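PDB 6FAK: afamin from Homo sapiens, which carries hydrophobic molecules in body fluids, binding vitamin E and keeping lipidated Wnt proteins soluble and active. Local coordinates for residues A[47-50]-A[51-54]; A[373-376]-A[377-380]. All blocks are in the same frame, centred on the assembly; numbering follows the deposited sequence.

How the contacts relate
Contact 1 (47-50 with 51-54) comes first along the chain, in the middle of helix 39-58 and within the first albumin domain. Contact 2 (373-376 with 377-380) follows more than three hundred residues later, at the start of helix 376-417 and within the sequence range of the second albumin domain; the helix itself continues into that of the third. The two share no helix and lie on opposite sides of the centre of the chain, their own centres 60 Å apart and their nearest atoms about 48 Å. Both are local, one a regular run of helical turns and the other a helix start, two recurring elements of this predominantly helical, three-domain albumin fold.

Contact 1: residues A[47-50]-A[51-54]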
# COMPACT_ATOMS: atom_id res chain seq x y z
N LYS A 47 5.62 -29.75 -6.73
CA LYS A 47 6.23 -30.91 -7.43
C LYS A 47 6.33 -30.65 -8.93
O LYS A 47 7.38 -30.87 -9.53
CB LYS A 47 5.46 -32.21 -7.17
CG LYS A 47 5.27 -32.64 -5.72
CD LYS A 47 6.57 -32.90 -4.97
CE LYS A 47 7.07 -31.70 -4.15
NZ LYS A 47 6.07 -31.18 -3.17
N ASP A 48 5.26 -30.11 -9.53
CA ASP A 48 5.29 -29.73 -10.96
C ASP A 48 6.35 -28.72 -11.35
O ASP A 48 6.97 -28.86 -12.41
CB ASP A 48 3.93 -29.19 -11.42
CG ASP A 48 2.85 -30.24 -11.43
OD1 ASP A 48 3.16 -31.43 -11.21
OD2 ASP A 48 1.68 -29.86 -11.68
N MET A 49 6.56 -27.69 -10.54
CA MET A 49 7.58 -26.67 -10.85
C MET A 49 9.03 -27.12 -10.58
O MET A 49 9.95 -26.76 -11.33
CB MET A 49 7.27 -25.36 -10.10
CG MET A 49 5.95 -24.74 -10.48
SD MET A 49 5.86 -24.19 -12.21
CE MET A 49 7.21 -23.03 -12.26
N VAL A 50 9.25 -27.90 -9.51
CA VAL A 50 10.53 -28.55 -9.30
C VAL A 50 10.87 -29.38 -10.55
O VAL A 50 11.94 -29.21 -11.14
CB VAL A 50 10.53 -29.43 -8.02
CG1 VAL A 50 11.73 -30.38 -7.99
CG2 VAL A 50 10.51 -28.56 -6.77
N GLU A 51 9.93 -30.22 -10.99
CA GLU A 51 10.16 -31.05 -12.18
C GLU A 51 10.50 -30.20 -13.42
O GLU A 51 11.47 -30.49 -14.11
CB GLU A 51 8.99 -32.01 -12.44
CG GLU A 51 8.90 -33.11 -11.38
CD GLU A 51 7.67 -33.99 -11.51
OE1 GLU A 51 7.50 -34.60 -12.58
OE2 GLU A 51 6.89 -34.08 -10.53
N TYR A 52 9.76 -29.11 -13.64
CA TYR A 52 10.02 -28.21 -14.80
C TYR A 52 11.42 -27.59 -14.73
O TYR A 52 12.12 -27.51 -15.76
CB TYR A 52 8.95 -27.10 -14.92
CG TYR A 52 9.38 -25.86 -15.71
CD1 TYR A 52 9.15 -25.76 -17.07
CD2 TYR A 52 9.97 -24.79 -15.07
CE1 TYR A 52 9.53 -24.63 -17.78
CE2 TYR A 52 10.35 -23.66 -15.76
CZ TYR A 52 10.13 -23.58 -17.11
OH TYR A 52 10.52 -22.43 -17.75
N LYS A 53 11.79 -27.16 -13.52
CA LYS A 53 13.13 -26.66 -13.21
C LYS A 53 14.22 -27.70 -13.54
O LYS A 53 15.19 -27.35 -14.21
CB LYS A 53 13.21 -26.26 -11.73
CG LYS A 53 14.41 -25.38 -11.38
CD LYS A 53 15.59 -26.18 -10.83
CE LYS A 53 15.55 -26.29 -9.31
NZ LYS A 53 14.40 -27.09 -8.84
N ASP A 54 14.03 -28.96 -13.11
CA ASP A 54 15.00 -30.06 -13.42
C ASP A 54 15.10 -30.32 -14.92
O ASP A 54 16.20 -30.55 -15.43
CB ASP A 54 14.63 -31.38 -12.71
CG ASP A 54 14.71 -31.30 -11.18
OD1 ASP A 54 15.51 -30.52 -10.63
OD2 ASP A 54 13.95 -32.04 -10.52
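Glu51 stands one helical turn beyond Lys47 and closes on it through the backbone, its N reaching Lys47 O at 3.0 Å with a nearly straight N-H...O angle of 168°. The Glu51 side chain turns back along the same helix: with CG anti to the carbonyl carbon (chi1 -69°), CG lies 3.3 Å from Lys47 O and the extended chain lays OE2 alongside Lys47, near its O and CB. The like charges at Asp48 OD1 and Glu51 OE2, 4.6 Å apart, would probably repel mildly. Next comes Tyr52, whose N bonds Asp48 O at 3.1 Å. Swinging CG opposite the backbone N (chi1 159°) sets the ring beside Met49: CD2 of Tyr52 meets Met49 CE at 4.3 Å, a loose apolar touch with the methyl well out of the ring plane, while Met49 O lies at the ring edge near its plane. Lys53 donates its N to Met49 O; its bent chain folds back and brings NZ to 4.3 Å from CG1 of Val50. Asp54 completes the series of i to i+4 bonds characteristic of an alpha-helix, N to Val50 O at 2.9 Å. Its carboxylate runs side by side with Val50, OD2 3.8 Å from CG1. Outside the segment, Lys47 NZ bonds Glu43 O one turn earlier, and Tyr52 OH bonds Glu64 O, tying this helix to the chain beyond its C-terminal end. Within the first albumin domain, Met49, Val50 and Lys53 pack on helix 22-33 through Thr26 and Ile22, while Met49 and Tyr52 also rest on Lys76 and Val72 of helix 69-78.

Contact 2: residues A[373-376]-A[377-380]; sequences YRYA and EDKF
Over one face of the Phe380 ring lies the carbonyl oxygen of Ala376, 3.4 Å above the plane and offset toward the rim; the ring of Tyr375 instead receives Asp378 OD2 at its edge, near its plane, 3.6 Å from CD1. Arg374 CG sits over the centre of one Tyr375 face. These groups mark a helix start: a type I beta turn, Tyr373 to Ala376, leads from helix 369-373 into helix 376-417, with Tyr375 as N-cap residue. Tyr375 and Asp378 point the same way, ring and carboxylate planes 23° apart, and a weak bond from Asp378 N to Tyr375 O joins their backbones. Phe380 N bonds Ala376 O in the carbonyl plane, at 3.0 Å. With Phe380 CG anti to the carbonyl carbon (chi1 -51°), the ring folds back over the first turn and its CZ meets Ala376 CB at 3.9 Å. Phe380 also meets Tyr337 nearly perpendicularly and touches Tyr356 of helix 346-363, whose Leu359 packs on Ala376. A serine in place of Phe380 would probably leave Ala376 CB and Tyr337 without their aromatic partner and open a gap beside helix 346-363. Glu377 forms a salt bridge with Arg308 through OE1, and a water near that same oxygen bridges the two segments, its O 2.6 Å from Arg374 O and 2.9 Å from Glu377 N, whose hydrogen bond it accepts.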
# COMPACT_ATOMS: atom_id res chain seq x y z
N TYR A 373 5.94 32.75 -18.37
CA TYR A 373 6.48 31.60 -17.60
C TYR A 373 7.57 31.92 -16.58
O TYR A 373 7.89 31.12 -15.71
CB TYR A 373 6.89 30.45 -18.52
CG TYR A 373 7.99 30.70 -19.53
CD1 TYR A 373 9.31 30.90 -19.14
CD2 TYR A 373 7.73 30.57 -20.88
CE1 TYR A 373 10.33 31.04 -20.06
CE2 TYR A 373 8.73 30.71 -21.82
CZ TYR A 373 10.04 30.93 -21.40
OH TYR A 373 11.02 31.08 -22.31
N ARG A 374 8.13 33.12 -16.69
CA ARG A 374 9.02 33.70 -15.71
C ARG A 374 8.54 33.55 -14.27
O ARG A 374 9.35 33.36 -13.38
CB ARG A 374 9.22 35.18 -16.09
CG ARG A 374 9.76 36.12 -15.01
CD ARG A 374 9.77 37.56 -15.51
NE ARG A 374 11.08 37.95 -15.99
CZ ARG A 374 11.33 38.95 -16.83
NH1 ARG A 374 10.34 39.67 -17.35
NH2 ARG A 374 12.59 39.22 -17.18
N TYR A 375 7.23 33.61 -14.07
CA TYR A 375 6.58 33.52 -12.76
C TYR A 375 6.11 32.13 -12.34
O TYR A 375 5.28 31.99 -11.43
CB TYR A 375 5.40 34.49 -12.75
CG TYR A 375 5.85 35.89 -13.02
CD1 TYR A 375 6.58 36.57 -12.07
CD2 TYR A 375 5.68 36.48 -14.28
CE1 TYR A 375 7.06 37.83 -12.32
CE2 TYR A 375 6.13 37.75 -14.53
CZ TYR A 375 6.82 38.42 -13.55
OH TYR A 375 7.30 39.68 -13.78
N ALA A 376 6.63 31.08 -12.96
CA ALA A 376 6.24 29.73 -12.58
C ALA A 376 6.43 29.42 -11.10
O ALA A 376 5.57 28.80 -10.47
CB ALA A 376 7.00 28.72 -13.40
N GLU A 377 7.52 29.87 -10.52
CA GLU A 377 7.81 29.54 -9.11
C GLU A 377 6.78 30.13 -8.14
O GLU A 377 6.51 29.55 -7.10
CB GLU A 377 9.23 29.95 -8.71
CG GLU A 377 10.28 29.12 -9.43
CD GLU A 377 11.68 29.74 -9.35
OE1 GLU A 377 11.86 30.89 -9.83
OE2 GLU A 377 12.61 29.08 -8.82
N ASP A 378 6.14 31.25 -8.53
CA ASP A 378 5.02 31.81 -7.75
C ASP A 378 3.81 30.90 -7.78
O ASP A 378 3.09 30.81 -6.78
CB ASP A 378 4.63 33.21 -8.24
CG ASP A 378 5.76 34.24 -8.09
OD1 ASP A 378 6.57 34.12 -7.16
OD2 ASP A 378 5.84 35.17 -8.89
N LYS A 379 3.53 30.26 -8.94
CA LYS A 379 2.48 29.26 -8.94
C LYS A 379 2.82 28.07 -8.04
O LYS A 379 1.97 27.61 -7.29
CB LYS A 379 2.15 28.75 -10.33
CG LYS A 379 1.60 29.83 -11.21
CD LYS A 379 0.64 29.31 -12.27
CE LYS A 379 0.28 30.43 -13.22
NZ LYS A 379 -0.88 31.26 -12.78
N PHE A 380 4.07 27.59 -8.11
CA PHE A 380 4.49 26.42 -7.26
C PHE A 380 4.39 26.76 -5.78
O PHE A 380 3.89 25.96 -4.97
CB PHE A 380 5.90 25.96 -7.57
CG PHE A 380 6.20 25.71 -9.05
CD1 PHE A 380 5.20 25.39 -9.97
CD2 PHE A 380 7.51 25.72 -9.48
CE1 PHE A 380 5.51 25.12 -11.29
CE2 PHE A 380 7.83 25.47 -10.79
CZ PHE A 380 6.83 25.17 -11.71
O HOH W 1 9.73 31.51 -11.54